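Side-chain contacts in glycoside hydrolase family 31 (Trueperella pyogenes, PDB 5I0F), which probably degrades cycloalternan, working through a covalent glycosyl intermediate as a family 31 glycoside hydrolase with a TIM-barrel catalytic domain: residues I2-R7 / E122-T127; W332-E335 / T339-R342. All coordinates share one frame; numbering follows the deposited sequence.

Interaction 1 of 2, residues I2-R7 / E122-T127; sequences ITHRPR and ESFPLT
H4 and F124 meet through side chains rather than paired backbones: the nearest CA atoms of the two segments, those of P6 and F124, are still 8.4 Å apart, and the 142 Å² of surface buried between 2-7 and 122-127 comes almost wholly from three residues. The central element is a T-shaped (edge-to-face) aromatic pair. The imidazole of H4 directs its edge at the phenyl face of F124, with centroids 4.7 Å apart and planes at 73°. The touching atom is CD2 of H4, which stands 3.6 Å above the F124 plane over the ring centre; its distances to the six ring carbons are all nearly equal, which confirms the centring. H4 reaches this place with CG anti to the backbone N (chi1 175°), a setting that carries the imidazole past the phenyl ring, the two side chains running in opposite directions. The backbone of H4 also takes part, its O lying 3.5 Å from CZ of F124. P6 adds a looser apolar contact, CG to CD1 of F124 at 4.3 Å, approaching the phenyl ring obliquely.

Both nitrogens of the buried imidazole are engaged by neighbours: ND1 is hydrogen-bonded to G34 O and NE2 to Y107 OH. These two bonds restrict rotation of the ring and leave a carbon, CD2, facing F124. Y107 also meets the rings of both H4 and F124, so the pair belongs to an aromatic cluster that F109 extends. In the N-terminal antiparallel sheet, strand 2-3 pairs with strand 31-37, whereas strand 118-126 pairs with strand 105-113, the strand that supplies Y107 and F109.

Interaction 2 of 2, residues W332-E335 / T339-R342; sequences WSDE and TIFR. With GLC (alpha-D-glucopyranose), chain C.
The indole edge of W332 is turned to the face of F341 in an edge-to-face aromatic pair, with centroids 4.9 Å apart and planes at 62°. CE3 of the indole sits 3.6 Å above the F341 ring, over its centre. At W332, CG lies between the backbone N and the carbonyl carbon (chi1 63°), which folds the indole back toward 339-342; CH2 then abuts the backbone of T339 at the indole edge. CB of S333 lies over one face of the indole.

Two backbone hydrogen bonds flank the single bridge between S333 and F341. R342 N donates to W332 O with an N-H...O angle of 164°, while D334 N donates to I340 O over 2.9 Å, approaching close to the direction of the carbonyl bond. CA of F341 and CA of S333 also make CA-H...O contacts with W332 O and I340 O, the second well bent.

Among polar side chains, S333 OG accepts from E335 N at 3.0 Å, an ST turn within 333-335, and D334 OD1 accepts from E336 N and G337 N where the connection starts. A water donates to D334 OD2 and accepts from T339 N, adding a water-mediated link between the segments.

E335 takes part in sugar binding: OE1 accepts from O4 and OE2 from O6 of the glucose, at 2.8 and 2.7 Å; N302 ND2 also bonds this glucose.

The whole turn belongs to the loop between barrel strand 326-329 and helix 370-379, and W332 and F341 both pack against L386 on the adjacent strand 383-388.

From the N terminus, interaction 1 comes first: it brings 122-127 back against the opening residues, closing a loop of 114 residues that takes in most of the N-terminal antiparallel sheet. Interaction 2 follows in series, the chain having passed through the intervening sheets and entered the TIM barrel; it closes a tight turn with just three residues between its segments. The loops neither nest nor cross. The centres of interactions 1 and 2 are about 43 Å apart. Their nearest atoms are about 25 Å apart, without touching. One contact thus joins parts of the N-terminal sheet region that are far apart in sequence, whereas the other shapes a local barrel loop at the sugar-binding pocket.

Interaction 1 of 2, residues I2-R7 / E122-T127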
loop_
_atom_site.group_PDB
_atom_site.type_symbol
_atom_site.label_atom_id
_atom_site.label_comp_id
_atom_site.label_asym_id
_atom_site.label_seq_id
_atom_site.Cartn_x
_atom_site.Cartn_y
_atom_site.Cartn_z
ATOM N N ILE A 2 -11.934 31.741 12.044
ATOM C CA ILE A 2 -11.804 31.431 10.617
ATOM C C ILE A 2 -10.588 30.534 10.433
ATOM O O ILE A 2 -9.517 30.814 10.982
ATOM C CB ILE A 2 -11.623 32.715 9.776
ATOM C CG1 ILE A 2 -12.827 33.655 9.963
ATOM C CG2 ILE A 2 -11.418 32.363 8.305
ATOM C CD1 ILE A 2 -12.658 35.029 9.314
ATOM N N THR A 3 -10.761 29.445 9.684
ATOM C CA THR A 3 -9.662 28.561 9.336
ATOM C C THR A 3 -9.394 28.610 7.833
ATOM O O THR A 3 -10.291 28.403 7.013
ATOM C CB THR A 3 -9.967 27.108 9.768
ATOM O OG1 THR A 3 -10.177 27.082 11.178
ATOM C CG2 THR A 3 -8.818 26.155 9.433
ATOM N N HIS A 4 -8.148 28.895 7.495
ATOM C CA HIS A 4 -7.665 28.760 6.136
ATOM C C HIS A 4 -6.287 28.132 6.198
ATOM O O HIS A 4 -5.424 28.613 6.905
ATOM C CB HIS A 4 -7.591 30.107 5.439
ATOM C CG HIS A 4 -6.984 30.039 4.074
ATOM N ND1 HIS A 4 -7.677 29.586 2.976
ATOM C CD2 HIS A 4 -5.740 30.345 3.636
ATOM C CE1 HIS A 4 -6.900 29.648 1.911
ATOM N NE2 HIS A 4 -5.719 30.104 2.285
ATOM N N ARG A 5 -6.122 27.021 5.485
ATOM C CA ARG A 5 -4.825 26.360 5.322
ATOM C C ARG A 5 -4.613 26.251 3.822
ATOM O O ARG A 5 -5.346 25.525 3.166
ATOM C CB ARG A 5 -4.863 24.946 5.901
ATOM C CG ARG A 5 -4.991 24.856 7.417
ATOM C CD ARG A 5 -5.034 23.394 7.863
ATOM N NE ARG A 5 -6.258 22.722 7.422
ATOM C CZ ARG A 5 -6.591 21.461 7.707
ATOM N NH1 ARG A 5 -5.797 20.689 8.442
ATOM N NH2 ARG A 5 -7.744 20.968 7.257
ATOM N N PRO A 6 -3.631 26.971 3.264
ATOM C CA PRO A 6 -3.454 27.000 1.809
ATOM C C PRO A 6 -3.427 25.618 1.129
ATOM O O PRO A 6 -3.933 25.468 0.033
ATOM C CB PRO A 6 -2.091 27.680 1.653
ATOM C CG PRO A 6 -1.979 28.565 2.830
ATOM C CD PRO A 6 -2.613 27.802 3.949
ATOM N N ARG A 7 -2.835 24.630 1.785
ATOM C CA ARG A 7 -2.769 23.268 1.229
ATOM C C ARG A 7 -3.857 22.334 1.740
ATOM O O ARG A 7 -3.963 21.200 1.268
ATOM C CB ARG A 7 -1.393 22.660 1.482
ATOM C CG ARG A 7 -0.272 23.300 0.675
ATOM C CD ARG A 7 1.090 22.762 1.106
ATOM N NE ARG A 7 1.651 23.671 2.097
ATOM C CZ ARG A 7 1.713 23.494 3.417
ATOM N NH1 ARG A 7 1.277 22.388 3.999
ATOM N NH2 ARG A 7 2.242 24.450 4.165
ATOM N N GLU A 122 -5.521 35.858 9.990
ATOM C CA GLU A 122 -4.159 36.305 9.671
ATOM C C GLU A 122 -4.042 36.635 8.175
ATOM O O GLU A 122 -4.922 36.313 7.350
ATOM C CB GLU A 122 -3.092 35.265 10.085
ATOM C CG GLU A 122 -3.418 33.808 9.739
ATOM C CD GLU A 122 -2.216 32.865 9.590
ATOM O OE1 GLU A 122 -1.207 33.219 8.934
ATOM O OE2 GLU A 122 -2.303 31.718 10.096
ATOM N N SER A 123 -2.943 37.286 7.839
ATOM C CA SER A 123 -2.592 37.542 6.454
ATOM C C SER A 123 -1.863 36.334 5.845
ATOM O O SER A 123 -1.019 35.729 6.504
ATOM C CB SER A 123 -1.705 38.766 6.394
ATOM O OG SER A 123 -1.384 39.016 5.064
ATOM N N PHE A 124 -2.189 36.003 4.594
ATOM C CA PHE A 124 -1.552 34.912 3.855
ATOM C C PHE A 124 -0.891 35.410 2.558
ATOM O O PHE A 124 -1.448 36.267 1.877
ATOM C CB PHE A 124 -2.605 33.861 3.480
ATOM C CG PHE A 124 -3.254 33.190 4.666
ATOM C CD1 PHE A 124 -2.681 32.066 5.248
ATOM C CD2 PHE A 124 -4.453 33.672 5.190
ATOM C CE1 PHE A 124 -3.278 31.444 6.341
ATOM C CE2 PHE A 124 -5.063 33.040 6.262
ATOM C CZ PHE A 124 -4.478 31.931 6.840
ATOM N N PRO A 125 0.271 34.840 2.187
ATOM C CA PRO A 125 0.909 35.229 0.940
ATOM C C PRO A 125 0.283 34.558 -0.287
ATOM O O PRO A 125 -0.105 33.393 -0.229
ATOM C CB PRO A 125 2.340 34.738 1.127
ATOM C CG PRO A 125 2.186 33.507 1.949
ATOM C CD PRO A 125 1.040 33.787 2.877
ATOM N N LEU A 126 0.223 35.298 -1.388
ATOM C CA LEU A 126 -0.127 34.761 -2.689
ATOM C C LEU A 126 1.036 35.055 -3.644
ATOM O O LEU A 126 1.322 36.229 -3.946
ATOM C CB LEU A 126 -1.420 35.398 -3.191
ATOM C CG LEU A 126 -1.958 34.944 -4.553
ATOM C CD1 LEU A 126 -2.142 33.437 -4.588
ATOM C CD2 LEU A 126 -3.258 35.657 -4.877
ATOM N N THR A 127 1.732 34.004 -4.077
ATOM C CA THR A 127 2.874 34.140 -4.989
ATOM C C THR A 127 2.659 33.209 -6.173
ATOM O O THR A 127 3.082 32.055 -6.144
ATOM C CB THR A 127 4.203 33.819 -4.309
ATOM O OG1 THR A 127 4.144 32.507 -3.757
ATOM C CG2 THR A 127 4.490 34.800 -3.197
#

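Interaction 2 of 2, residues W332-E335 / T339-R342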
loop_
_atom_site.group_PDB
_atom_site.type_symbol
_atom_site.label_atom_id
_atom_site.label_comp_id
_atom_site.label_asym_id
_atom_site.label_seq_id
_atom_site.Cartn_x
_atom_site.Cartn_y
_atom_site.Cartn_z
ATOM N N TRP A 332 -5.392 -9.631 19.218
ATOM C CA TRP A 332 -4.681 -10.258 20.327
ATOM C C TRP A 332 -4.538 -9.345 21.541
ATOM O O TRP A 332 -4.363 -9.833 22.670
ATOM C CB TRP A 332 -3.264 -10.703 19.878
ATOM C CG TRP A 332 -2.356 -9.614 19.464
ATOM C CD1 TRP A 332 -2.259 -9.052 18.231
ATOM C CD2 TRP A 332 -1.430 -8.915 20.300
ATOM N NE1 TRP A 332 -1.328 -8.040 18.242
ATOM C CE2 TRP A 332 -0.798 -7.934 19.497
ATOM C CE3 TRP A 332 -1.072 -9.022 21.640
ATOM C CZ2 TRP A 332 0.190 -7.072 19.990
ATOM C CZ3 TRP A 332 -0.075 -8.149 22.144
ATOM C CH2 TRP A 332 0.539 -7.201 21.310
ATOM N N SER A 333 -4.541 -8.030 21.315
ATOM C CA SER A 333 -4.106 -7.080 22.343
ATOM C C SER A 333 -5.286 -6.459 23.096
ATOM O O SER A 333 -6.454 -6.760 22.825
ATOM C CB SER A 333 -3.264 -5.986 21.696
ATOM O OG SER A 333 -4.101 -4.994 21.091
ATOM N N ASP A 334 -4.954 -5.606 24.063
ATOM C CA ASP A 334 -5.939 -4.805 24.765
ATOM C C ASP A 334 -6.716 -3.786 23.879
ATOM O O ASP A 334 -7.659 -3.134 24.364
ATOM C CB ASP A 334 -5.295 -4.102 25.981
ATOM C CG ASP A 334 -4.151 -3.141 25.603
ATOM O OD1 ASP A 334 -4.076 -2.640 24.464
ATOM O OD2 ASP A 334 -3.314 -2.880 26.480
ATOM N N GLU A 335 -6.317 -3.635 22.613
ATOM C CA GLU A 335 -6.949 -2.722 21.647
ATOM C C GLU A 335 -6.820 -1.237 22.014
ATOM O O GLU A 335 -7.535 -0.387 21.473
ATOM C CB GLU A 335 -8.421 -3.091 21.400
ATOM C CG GLU A 335 -8.611 -4.471 20.772
ATOM C CD GLU A 335 -8.099 -4.570 19.328
ATOM O OE1 GLU A 335 -8.115 -3.554 18.589
ATOM O OE2 GLU A 335 -7.674 -5.687 18.928
ATOM N N THR A 339 0.414 -3.588 22.570
ATOM C CA THR A 339 1.639 -4.035 23.193
ATOM C C THR A 339 1.439 -5.206 24.181
ATOM O O THR A 339 2.357 -5.985 24.413
ATOM C CB THR A 339 2.273 -2.811 23.914
ATOM O OG1 THR A 339 2.490 -1.778 22.932
ATOM C CG2 THR A 339 3.545 -3.148 24.486
ATOM N N ILE A 340 0.235 -5.320 24.731
ATOM C CA ILE A 340 -0.111 -6.238 25.819
ATOM C C ILE A 340 -1.325 -7.066 25.403
ATOM O O ILE A 340 -2.289 -6.506 24.909
ATOM C CB ILE A 340 -0.461 -5.425 27.076
ATOM C CG1 ILE A 340 0.757 -4.550 27.468
ATOM C CG2 ILE A 340 -0.934 -6.333 28.208
ATOM C CD1 ILE A 340 0.507 -3.570 28.568
ATOM N N PHE A 341 -1.271 -8.383 25.636
ATOM C CA PHE A 341 -2.390 -9.280 25.346
ATOM C C PHE A 341 -3.666 -8.906 26.134
ATOM O O PHE A 341 -3.590 -8.497 27.307
ATOM C CB PHE A 341 -2.014 -10.745 25.637
ATOM C CG PHE A 341 -1.336 -11.464 24.489
ATOM C CD1 PHE A 341 0.039 -11.385 24.304
ATOM C CD2 PHE A 341 -2.076 -12.228 23.591
ATOM C CE1 PHE A 341 0.662 -12.045 23.267
ATOM C CE2 PHE A 341 -1.455 -12.894 22.546
ATOM C CZ PHE A 341 -0.080 -12.804 22.382
ATOM N N ARG A 342 -4.830 -9.032 25.498
ATOM C CA ARG A 342 -6.087 -8.666 26.149
ATOM C C ARG A 342 -6.270 -9.441 27.468
ATOM O O ARG A 342 -5.971 -10.648 27.531
ATOM C CB ARG A 342 -7.299 -8.890 25.252
ATOM C CG ARG A 342 -8.570 -8.259 25.791
ATOM C CD ARG A 342 -9.612 -8.097 24.702
ATOM N NE ARG A 342 -10.014 -9.364 24.060
ATOM C CZ ARG A 342 -11.108 -10.092 24.344
ATOM N NH1 ARG A 342 -11.355 -11.204 23.648
ATOM N NH2 ARG A 342 -11.955 -9.756 25.315
HETATM C C1 GLC C . -8.940 -4.277 12.584
HETATM C C2 GLC C . -9.711 -3.042 13.078
HETATM C C3 GLC C . -8.900 -2.246 14.092
HETATM C C4 GLC C . -8.374 -3.166 15.188
HETATM C C5 GLC C . -7.565 -4.302 14.565
HETATM C C6 GLC C . -7.001 -5.266 15.603
HETATM O O2 GLC C . -10.054 -2.189 11.979
HETATM O O3 GLC C . -9.708 -1.199 14.652
HETATM O O4 GLC C . -7.554 -2.411 16.093
HETATM O O5 GLC C . -8.416 -5.035 13.678
HETATM O O6 GLC C . -8.057 -5.931 16.285
HETATM O O HOH W 1 -0.966 -2.469 24.925
#